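PDB 4BE3: alginate lyase, family PL7 from Zobellia galactanivorans, which cleaves alginate exolytically by beta-elimination, probably acting on mannuronate-containing and guluronate-containing stretches of the chain. Local coordinates for residues F35-H40 and Y295-F300; Q89-S94 and Y103-G108; K122-K127 and L273-G278. All blocks are in the same frame, centred on the assembly; numbering follows the deposited sequence.

Contact 1. Residues F35-H40 and Y295-F300; sequences FFYVEH and YAEVWF
E39 lies across the six-membered end of the W299 indole, and this pair accounts for most of the buried surface. Its CB sits 4.1 Å above the ring plane, offset toward the rim. With CG anti to the backbone N (chi1 -166°) and the chain extended beyond it, the carboxylate is carried out along CZ2 and CH2; E39 OE2 comes within 3.5 Å of W299 CH2, the two planes 53° apart. The indole is also tied within its own strand: W299 NE1 donates to E297 OE2 at 2.7 Å, nearly in the ring plane, using that oxygen's anti lone pair. One water joins the strands. It accepts from Y37 OH at 2.5 Å and donates to E39 OE1 and E297 OE2, between two carboxylates that would otherwise probably repel. An alanine here keeps the CB over the indole but would probably leave the water without its acceptor at OE1, and the benzo edge without the CG and carboxylate that lie against it. Strand 44-52 runs between the segments, and its V48 underlies Y37, E39 and W299. Side chains of two non-neighbouring strands, 36-41 and 295-306, thus meet across it on the face of a jelly-roll sheet turned away from the other sheet.

Contact 2. Residues Q89-S94 and Y103-G108; sequences QHVSTS and YSVVVG
The ring of Y103 lies alongside the backbone of S92 to S94, and in this contact it meets main-chain atoms. Its CD1 is 3.4 Å from S92 O, which sits at the ring edge close to the plane, and its CE1 reaches 3.6 Å from S94 C. With CG anti to its own carbonyl carbon (chi1 -42°), the ring swings along the departing 89-94 segment, and its hydroxyl ends in a weak hydrogen bond to G95 O. The ring of F128 meets it from outside the two segments.

V91 straddles the carbonyl of Y103 from the opposite segment: V91 CB is 3.4 Å from Y103 O, and both methyls crowd the same oxygen. V91 CG1 also touches V105 CG1 at 3.9 Å, an apolar contact that carries on toward A296 and V298, on which V105 packs.

No direct hydrogen bond crosses the contact. Instead a water accepts from S92 N at 3.0 Å and donates to S104 O at 2.9 Å, bridging two backbone groups that make no direct bond across the contact. The turn itself is braced by S92 OG, which donates to S94 O at 2.7 Å and is also bonded to N53 ND2. Here the chain leaves strand 80-90 of one sheet and enters strand 104-112 of the other, a connection between the two sheets of a beta-jelly roll.

Contact 3. Residues K122-K127 and L273-G278; sequences KIFYKK and LVWSTG
On the face of the sheet holding strands 104-112 and 121-126 that is turned away from the second sheet of the jelly roll, strand 121-126 receives a tryptophan from the long loop between strand 260-262 and helix 286-291. W275 reaches in with the far end of its indole: CH2 and CZ3 both lie 4.0 Å from F124 CZ. Each ring presents its rim to the other, and the two side chains cross at about a right angle, making an edge-to-edge meeting and not a stack. The flat side of F124 is engaged by another residue, F137 of the neighbouring strand 133-141, with which it does stack.

K122, two residues earlier and on the same side of the strand, comes to the same corner of the indole. Its CE is 4.2 Å from W275 CH2, so the contact is made by aliphatic carbon. The chain curls at its end (chi3 -67°, chi4 -59°), and NZ goes to salt bridges with D153 and E119.

Behind the ring, V274 CG1 lies 3.4 Å above the indole plane, offset toward its rim. The loop backbone is pinned on both sides of the residue: N272 OD1 takes W275 N, and N265 ND2 bonds to W275 O.

Chemically, then, what loop and strand share here is apolar, van der Waals contact between a tryptophan rim, a phenylalanine tip and a lysine methylene. The ammonium makes no cation-pi contact with the indole; it is engaged by the two acids, which probably offset its charge.

In the fold
The three contacts run through both sheets of the jelly roll. Contacts 1 and 2 have centres 12 Å apart and meet where strands 295-306 and 80-90 pair, with E297 O 2.8 Å from Q89 N. Contacts 2 and 3, with centres 8 Å apart, share the other sheet through its neighbouring strands 104-112 and 121-126: I123 O takes V107 N at 2.8 Å. Contacts 1 and 3 do not touch, their nearest atoms being about 7 Å apart. The bound tartrate, in a pocket with R65, H111, Y255 and K257, probably marks the substrate-binding site. It lies about 8 Å from the K122 side chain of contact 3, but about 13 Å from that of V105 in contact 2.

Contact 1. Residues F35-H40 and Y295-F300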
loop_
_atom_site.group_PDB
_atom_site.type_symbol
_atom_site.label_atom_id
_atom_site.label_comp_id
_atom_site.label_asym_id
_atom_site.label_seq_id
_atom_site.Cartn_x
_atom_site.Cartn_y
_atom_site.Cartn_z
ATOM N N PHE A 35 -14.116 -3.305 -26.580
ATOM C CA PHE A 35 -12.946 -3.592 -25.717
ATOM C C PHE A 35 -13.386 -3.663 -24.288
ATOM O O PHE A 35 -13.008 -4.562 -23.574
ATOM C CB PHE A 35 -11.875 -2.519 -25.844
ATOM C CG PHE A 35 -11.286 -2.480 -27.269
ATOM C CD1 PHE A 35 -10.383 -3.436 -27.687
ATOM C CD2 PHE A 35 -11.684 -1.477 -28.149
ATOM C CE1 PHE A 35 -9.878 -3.393 -29.017
ATOM C CE2 PHE A 35 -11.192 -1.437 -29.468
ATOM C CZ PHE A 35 -10.306 -2.384 -29.895
ATOM N N PHE A 36 -14.113 -2.619 -23.817
ATOM C CA PHE A 36 -14.229 -2.484 -22.332
ATOM C C PHE A 36 -15.583 -1.880 -22.094
ATOM O O PHE A 36 -15.784 -0.677 -22.436
ATOM C CB PHE A 36 -13.172 -1.561 -21.761
ATOM C CG PHE A 36 -13.313 -1.294 -20.234
ATOM C CD1 PHE A 36 -13.332 -2.347 -19.261
ATOM C CD2 PHE A 36 -13.464 0.049 -19.799
ATOM C CE1 PHE A 36 -13.427 -2.031 -17.884
ATOM C CE2 PHE A 36 -13.546 0.347 -18.435
ATOM C CZ PHE A 36 -13.600 -0.667 -17.519
ATOM N N TYR A 37 -16.542 -2.701 -21.701
ATOM C CA TYR A 37 -17.964 -2.216 -21.753
ATOM C C TYR A 37 -18.780 -3.129 -20.885
ATOM O O TYR A 37 -18.298 -4.093 -20.352
ATOM C CB TYR A 37 -18.595 -2.199 -23.142
ATOM C CG TYR A 37 -18.456 -3.523 -23.900
ATOM C CD1 TYR A 37 -17.294 -3.749 -24.681
ATOM C CD2 TYR A 37 -19.442 -4.505 -23.841
ATOM C CE1 TYR A 37 -17.170 -4.961 -25.413
ATOM C CE2 TYR A 37 -19.328 -5.686 -24.581
ATOM C CZ TYR A 37 -18.201 -5.899 -25.339
ATOM O OH TYR A 37 -18.103 -7.125 -26.050
ATOM N N VAL A 38 -20.039 -2.800 -20.703
ATOM C CA VAL A 38 -20.914 -3.575 -19.785
ATOM C C VAL A 38 -21.842 -4.398 -20.659
ATOM O O VAL A 38 -22.318 -3.897 -21.708
ATOM C CB VAL A 38 -21.814 -2.656 -18.882
ATOM C CG1 VAL A 38 -22.803 -3.547 -18.135
ATOM C CG2 VAL A 38 -20.859 -1.912 -17.893
ATOM N N GLU A 39 -22.157 -5.627 -20.270
ATOM C CA GLU A 39 -23.141 -6.450 -20.995
ATOM C C GLU A 39 -24.089 -6.938 -19.952
ATOM O O GLU A 39 -23.687 -7.290 -18.843
ATOM C CB GLU A 39 -22.507 -7.715 -21.736
ATOM C CG GLU A 39 -23.586 -8.215 -22.692
ATOM C CD GLU A 39 -23.065 -8.882 -23.914
ATOM O OE1 GLU A 39 -22.008 -8.474 -24.549
ATOM O OE2 GLU A 39 -23.764 -9.862 -24.251
ATOM N N HIS A 40 -25.387 -6.892 -20.307
ATOM C CA HIS A 40 -26.462 -7.301 -19.401
ATOM C C HIS A 40 -26.951 -8.692 -19.790
ATOM O O HIS A 40 -27.171 -8.956 -20.970
ATOM C CB HIS A 40 -27.680 -6.250 -19.422
ATOM C CG HIS A 40 -28.742 -6.626 -18.388
ATOM N ND1 HIS A 40 -28.512 -6.532 -17.008
ATOM C CD2 HIS A 40 -30.007 -7.245 -18.533
ATOM C CE1 HIS A 40 -29.580 -7.012 -16.325
ATOM N NE2 HIS A 40 -30.505 -7.446 -17.255
ATOM N N TYR A 295 -9.819 -13.880 -30.907
ATOM C CA TYR A 295 -9.843 -12.943 -29.773
ATOM C C TYR A 295 -10.174 -13.663 -28.500
ATOM O O TYR A 295 -10.552 -14.877 -28.490
ATOM C CB TYR A 295 -10.962 -11.874 -30.013
ATOM C CG TYR A 295 -12.359 -12.444 -30.030
ATOM C CD1 TYR A 295 -12.901 -12.982 -31.176
ATOM C CD2 TYR A 295 -13.156 -12.403 -28.870
ATOM C CE1 TYR A 295 -14.208 -13.477 -31.230
ATOM C CE2 TYR A 295 -14.489 -12.933 -28.898
ATOM C CZ TYR A 295 -14.981 -13.440 -30.075
ATOM O OH TYR A 295 -16.289 -13.916 -30.107
ATOM N N ALA A 296 -10.009 -12.913 -27.359
ATOM C CA ALA A 296 -10.407 -13.496 -26.126
ATOM C C ALA A 296 -11.397 -12.520 -25.490
ATOM O O ALA A 296 -11.349 -11.324 -25.764
ATOM C CB ALA A 296 -9.138 -13.555 -25.206
ATOM N N GLU A 297 -12.268 -13.037 -24.653
ATOM C CA GLU A 297 -13.266 -12.201 -24.072
ATOM C C GLU A 297 -13.657 -12.742 -22.697
ATOM O O GLU A 297 -13.920 -13.954 -22.538
ATOM C CB GLU A 297 -14.532 -12.276 -24.996
ATOM C CG GLU A 297 -15.695 -11.369 -24.376
ATOM C CD GLU A 297 -16.908 -11.321 -25.287
ATOM O OE1 GLU A 297 -16.703 -11.492 -26.544
ATOM O OE2 GLU A 297 -18.078 -11.123 -24.824
ATOM N N VAL A 298 -13.625 -11.904 -21.670
ATOM C CA VAL A 298 -13.739 -12.433 -20.291
ATOM C C VAL A 298 -14.736 -11.412 -19.603
ATOM O O VAL A 298 -14.556 -10.185 -19.819
ATOM C CB VAL A 298 -12.404 -12.286 -19.568
ATOM C CG1 VAL A 298 -12.517 -12.860 -18.121
ATOM C CG2 VAL A 298 -11.254 -13.132 -20.311
ATOM N N TRP A 299 -15.686 -11.946 -18.843
ATOM C CA TRP A 299 -16.682 -11.091 -18.190
ATOM C C TRP A 299 -16.529 -11.165 -16.732
ATOM O O TRP A 299 -16.337 -12.243 -16.185
ATOM C CB TRP A 299 -18.045 -11.621 -18.529
ATOM C CG TRP A 299 -18.483 -11.458 -19.936
ATOM C CD1 TRP A 299 -17.732 -11.158 -21.126
ATOM C CD2 TRP A 299 -19.827 -11.617 -20.374
ATOM N NE1 TRP A 299 -18.582 -11.135 -22.209
ATOM C CE2 TRP A 299 -19.842 -11.422 -21.814
ATOM C CE3 TRP A 299 -21.036 -11.940 -19.700
ATOM C CZ2 TRP A 299 -21.042 -11.501 -22.578
ATOM C CZ3 TRP A 299 -22.237 -12.017 -20.479
ATOM C CH2 TRP A 299 -22.218 -11.852 -21.878
ATOM N N PHE A 300 -16.557 -10.033 -16.025
ATOM C CA PHE A 300 -16.373 -10.105 -14.600
ATOM C C PHE A 300 -17.591 -9.575 -13.947
ATOM O O PHE A 300 -18.153 -8.519 -14.416
ATOM C CB PHE A 300 -15.213 -9.174 -14.162
ATOM C CG PHE A 300 -13.843 -9.737 -14.477
ATOM C CD1 PHE A 300 -13.381 -9.687 -15.787
ATOM C CD2 PHE A 300 -13.114 -10.308 -13.414
ATOM C CE1 PHE A 300 -12.109 -10.170 -16.069
ATOM C CE2 PHE A 300 -11.810 -10.838 -13.739
ATOM C CZ PHE A 300 -11.405 -10.813 -15.063
HETATM O O HOH W 1 -19.675 -9.001 -25.739
#

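Contact 2. Residues Q89-S94 and Y103-G108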
loop_
_atom_site.group_PDB
_atom_site.type_symbol
_atom_site.label_atom_id
_atom_site.label_comp_id
_atom_site.label_asym_id
_atom_site.label_seq_id
_atom_site.Cartn_x
_atom_site.Cartn_y
_atom_site.Cartn_z
ATOM N N GLN A 89 -15.629 -16.115 -21.852
ATOM C CA GLN A 89 -16.665 -16.276 -22.908
ATOM C C GLN A 89 -15.953 -16.722 -24.180
ATOM O O GLN A 89 -16.627 -17.273 -25.021
ATOM C CB GLN A 89 -17.412 -14.980 -23.215
ATOM C CG GLN A 89 -18.237 -14.571 -21.948
ATOM C CD GLN A 89 -19.443 -15.492 -21.705
ATOM O OE1 GLN A 89 -19.299 -16.665 -21.635
ATOM N NE2 GLN A 89 -20.646 -14.934 -21.528
ATOM N N HIS A 90 -14.653 -16.445 -24.363
ATOM C CA HIS A 90 -14.096 -16.788 -25.636
ATOM C C HIS A 90 -12.582 -16.797 -25.532
ATOM O O HIS A 90 -12.067 -15.944 -24.833
ATOM C CB HIS A 90 -14.494 -15.731 -26.702
ATOM C CG HIS A 90 -14.292 -16.256 -28.100
ATOM N ND1 HIS A 90 -13.098 -16.163 -28.794
ATOM C CD2 HIS A 90 -15.173 -16.990 -28.890
ATOM C CE1 HIS A 90 -13.290 -16.731 -30.051
ATOM N NE2 HIS A 90 -14.552 -17.240 -30.093
ATOM N N VAL A 91 -11.869 -17.802 -26.147
ATOM C CA VAL A 91 -10.420 -17.740 -26.348
ATOM C C VAL A 91 -10.144 -17.949 -27.835
ATOM O O VAL A 91 -11.063 -18.298 -28.584
ATOM C CB VAL A 91 -9.676 -18.865 -25.576
ATOM C CG1 VAL A 91 -9.740 -18.589 -24.020
ATOM C CG2 VAL A 91 -10.317 -20.239 -25.928
ATOM N N SER A 92 -8.899 -17.739 -28.258
ATOM C CA SER A 92 -8.681 -17.857 -29.725
ATOM C C SER A 92 -9.066 -19.232 -30.201
ATOM O O SER A 92 -8.700 -20.254 -29.577
ATOM C CB SER A 92 -7.218 -17.663 -30.031
ATOM O OG SER A 92 -7.060 -17.780 -31.415
ATOM N N THR A 93 -9.743 -19.296 -31.364
ATOM C CA THR A 93 -10.048 -20.622 -31.980
ATOM C C THR A 93 -8.953 -21.033 -32.918
ATOM O O THR A 93 -9.159 -22.014 -33.581
ATOM C CB THR A 93 -11.351 -20.491 -32.835
ATOM O OG1 THR A 93 -11.225 -19.393 -33.727
ATOM C CG2 THR A 93 -12.525 -20.160 -31.864
ATOM N N SER A 94 -7.874 -20.271 -33.079
ATOM C CA SER A 94 -6.725 -20.773 -33.867
ATOM C C SER A 94 -5.440 -20.598 -33.059
ATOM O O SER A 94 -5.412 -19.874 -32.054
ATOM C CB SER A 94 -6.602 -19.939 -35.150
ATOM O OG SER A 94 -6.500 -18.537 -34.883
ATOM N N TYR A 103 -4.488 -20.666 -27.149
ATOM C CA TYR A 103 -5.885 -20.806 -26.783
ATOM C C TYR A 103 -6.100 -20.401 -25.321
ATOM O O TYR A 103 -7.064 -20.871 -24.721
ATOM C CB TYR A 103 -6.376 -22.276 -26.913
ATOM C CG TYR A 103 -5.849 -22.973 -28.195
ATOM C CD1 TYR A 103 -6.121 -22.481 -29.469
ATOM C CD2 TYR A 103 -5.085 -24.137 -28.002
ATOM C CE1 TYR A 103 -5.589 -23.212 -30.579
ATOM C CE2 TYR A 103 -4.630 -24.868 -29.107
ATOM C CZ TYR A 103 -4.828 -24.349 -30.318
ATOM O OH TYR A 103 -4.303 -25.140 -31.388
ATOM N N SER A 104 -5.281 -19.468 -24.858
ATOM C CA SER A 104 -5.481 -19.132 -23.409
ATOM C C SER A 104 -5.585 -17.592 -23.225
ATOM O O SER A 104 -5.229 -16.771 -24.098
ATOM C CB SER A 104 -4.239 -19.596 -22.602
ATOM O OG SER A 104 -2.979 -18.940 -22.784
ATOM N N VAL A 105 -5.973 -17.258 -22.038
ATOM C CA VAL A 105 -6.150 -15.785 -21.688
ATOM C C VAL A 105 -5.813 -15.670 -20.211
ATOM O O VAL A 105 -6.151 -16.568 -19.402
ATOM C CB VAL A 105 -7.600 -15.305 -21.989
ATOM C CG1 VAL A 105 -8.684 -16.099 -21.244
ATOM C CG2 VAL A 105 -7.766 -13.818 -21.591
ATOM N N VAL A 106 -5.063 -14.617 -19.831
ATOM C CA VAL A 106 -4.768 -14.451 -18.360
ATOM C C VAL A 106 -5.837 -13.464 -17.856
ATOM O O VAL A 106 -6.094 -12.398 -18.448
ATOM C CB VAL A 106 -3.329 -13.811 -18.341
ATOM C CG1 VAL A 106 -3.016 -13.253 -16.899
ATOM C CG2 VAL A 106 -2.345 -15.043 -18.544
ATOM N N VAL A 107 -6.395 -13.852 -16.706
ATOM C CA VAL A 107 -7.577 -13.228 -16.129
ATOM C C VAL A 107 -7.257 -12.537 -14.767
ATOM O O VAL A 107 -8.148 -11.858 -14.232
ATOM C CB VAL A 107 -8.729 -14.200 -15.910
ATOM C CG1 VAL A 107 -9.127 -14.716 -17.292
ATOM C CG2 VAL A 107 -8.334 -15.380 -14.989
ATOM N N GLY A 108 -6.043 -12.684 -14.296
ATOM C CA GLY A 108 -5.539 -11.907 -13.090
ATOM C C GLY A 108 -4.070 -12.090 -12.909
ATOM O O GLY A 108 -3.513 -13.155 -13.348
HETATM O O HOH W 2 -6.655 -16.722 -26.567
#

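Contact 3. Residues K122-K127 and L273-G278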
loop_
_atom_site.group_PDB
_atom_site.type_symbol
_atom_site.label_atom_id
_atom_site.label_comp_id
_atom_site.label_asym_id
_atom_site.label_seq_id
_atom_site.Cartn_x
_atom_site.Cartn_y
_atom_site.Cartn_z
ATOM N N LYS A 122 0.309 -15.359 -12.766
ATOM C CA LYS A 122 -0.594 -15.026 -13.850
ATOM C C LYS A 122 -1.626 -16.224 -13.781
ATOM O O LYS A 122 -1.185 -17.413 -13.677
ATOM C CB LYS A 122 0.066 -15.120 -15.241
ATOM C CG LYS A 122 0.947 -13.861 -15.430
ATOM C CD LYS A 122 1.455 -13.806 -16.932
ATOM C CE LYS A 122 2.436 -14.974 -17.225
ATOM N NZ LYS A 122 3.704 -15.125 -16.417
ATOM N N ILE A 123 -2.888 -15.899 -13.718
ATOM C CA ILE A 123 -3.954 -16.982 -13.698
ATOM C C ILE A 123 -4.452 -17.026 -15.150
ATOM O O ILE A 123 -4.923 -16.038 -15.748
ATOM C CB ILE A 123 -5.092 -16.583 -12.754
ATOM C CG1 ILE A 123 -4.498 -16.443 -11.313
ATOM C CG2 ILE A 123 -6.227 -17.572 -12.828
ATOM C CD1 ILE A 123 -5.633 -15.821 -10.349
ATOM N N PHE A 124 -4.469 -18.293 -15.667
ATOM C CA PHE A 124 -4.888 -18.517 -17.076
ATOM C C PHE A 124 -6.180 -19.320 -17.129
ATOM O O PHE A 124 -6.407 -20.196 -16.267
ATOM C CB PHE A 124 -3.836 -19.476 -17.701
ATOM C CG PHE A 124 -2.501 -18.855 -18.006
ATOM C CD1 PHE A 124 -1.541 -18.551 -16.990
ATOM C CD2 PHE A 124 -2.171 -18.664 -19.402
ATOM C CE1 PHE A 124 -0.277 -18.033 -17.316
ATOM C CE2 PHE A 124 -0.870 -18.207 -19.682
ATOM C CZ PHE A 124 0.034 -17.863 -18.709
ATOM N N TYR A 125 -6.887 -19.135 -18.249
ATOM C CA TYR A 125 -7.974 -20.076 -18.623
ATOM C C TYR A 125 -7.512 -20.461 -20.065
ATOM O O TYR A 125 -7.231 -19.590 -20.891
ATOM C CB TYR A 125 -9.336 -19.344 -18.645
ATOM C CG TYR A 125 -10.388 -20.247 -19.298
ATOM C CD1 TYR A 125 -10.555 -20.311 -20.696
ATOM C CD2 TYR A 125 -11.171 -21.063 -18.483
ATOM C CE1 TYR A 125 -11.522 -21.150 -21.224
ATOM C CE2 TYR A 125 -12.206 -21.877 -18.995
ATOM C CZ TYR A 125 -12.296 -21.928 -20.375
ATOM O OH TYR A 125 -13.240 -22.825 -20.911
ATOM N N LYS A 126 -7.435 -21.798 -20.322
ATOM C CA LYS A 126 -7.018 -22.267 -21.660
ATOM C C LYS A 126 -8.036 -23.346 -22.141
ATOM O O LYS A 126 -8.413 -24.254 -21.344
ATOM C CB LYS A 126 -5.660 -22.865 -21.473
ATOM C CG LYS A 126 -5.147 -23.526 -22.855
ATOM C CD LYS A 126 -3.700 -23.971 -22.587
ATOM C CE LYS A 126 -3.256 -24.854 -23.826
ATOM N NZ LYS A 126 -1.817 -25.315 -23.590
ATOM N N LYS A 127 -8.460 -23.241 -23.407
ATOM C CA LYS A 127 -9.444 -24.265 -23.854
ATOM C C LYS A 127 -9.085 -24.550 -25.315
ATOM O O LYS A 127 -9.059 -23.685 -26.145
ATOM C CB LYS A 127 -10.904 -23.766 -23.707
ATOM C CG LYS A 127 -11.904 -24.929 -24.062
ATOM C CD LYS A 127 -13.329 -24.439 -24.196
ATOM C CE LYS A 127 -13.554 -23.704 -25.485
ATOM N NZ LYS A 127 -13.285 -24.583 -26.746
ATOM N N LEU A 273 8.714 -21.624 -29.022
ATOM C CA LEU A 273 7.719 -22.731 -28.910
ATOM C C LEU A 273 6.841 -22.736 -27.676
ATOM O O LEU A 273 5.945 -23.497 -27.611
ATOM C CB LEU A 273 8.369 -24.162 -29.044
ATOM C CG LEU A 273 7.336 -25.192 -29.539
ATOM C CD1 LEU A 273 6.961 -24.931 -30.975
ATOM C CD2 LEU A 273 7.859 -26.647 -29.485
ATOM N N VAL A 274 7.086 -21.910 -26.642
ATOM C CA VAL A 274 6.233 -21.882 -25.460
ATOM C C VAL A 274 5.206 -20.758 -25.516
ATOM O O VAL A 274 4.030 -20.938 -25.122
ATOM C CB VAL A 274 7.056 -21.677 -24.187
ATOM C CG1 VAL A 274 6.181 -21.544 -22.875
ATOM C CG2 VAL A 274 8.011 -22.879 -24.067
ATOM N N TRP A 275 5.611 -19.621 -26.124
ATOM C CA TRP A 275 4.726 -18.404 -26.078
ATOM C C TRP A 275 4.326 -17.839 -27.444
ATOM O O TRP A 275 3.461 -16.978 -27.441
ATOM C CB TRP A 275 5.526 -17.240 -25.354
ATOM C CG TRP A 275 5.843 -17.611 -23.948
ATOM C CD1 TRP A 275 7.045 -18.072 -23.410
ATOM C CD2 TRP A 275 4.916 -17.530 -22.791
ATOM N NE1 TRP A 275 6.913 -18.265 -22.044
ATOM C CE2 TRP A 275 5.659 -18.003 -21.643
ATOM C CE3 TRP A 275 3.564 -17.197 -22.656
ATOM C CZ2 TRP A 275 5.061 -18.068 -20.350
ATOM C CZ3 TRP A 275 2.964 -17.226 -21.354
ATOM C CH2 TRP A 275 3.690 -17.640 -20.239
ATOM N N SER A 276 4.973 -18.242 -28.575
ATOM C CA SER A 276 4.581 -17.676 -29.897
ATOM C C SER A 276 3.650 -18.689 -30.542
ATOM O O SER A 276 4.077 -19.754 -30.884
ATOM C CB SER A 276 5.857 -17.430 -30.805
ATOM O OG SER A 276 6.589 -16.388 -30.053
ATOM N N THR A 277 2.363 -18.310 -30.624
ATOM C CA THR A 277 1.340 -19.305 -30.867
ATOM C C THR A 277 0.886 -19.451 -32.338
ATOM O O THR A 277 0.138 -20.354 -32.639
ATOM C CB THR A 277 0.116 -18.940 -30.036
ATOM O OG1 THR A 277 -0.201 -17.529 -30.233
ATOM C CG2 THR A 277 0.492 -19.023 -28.540
ATOM N N GLY A 278 1.317 -18.536 -33.206
ATOM C CA GLY A 278 1.075 -18.742 -34.671
ATOM C C GLY A 278 -0.416 -18.818 -34.998
ATOM O O GLY A 278 -0.792 -19.572 -35.872
#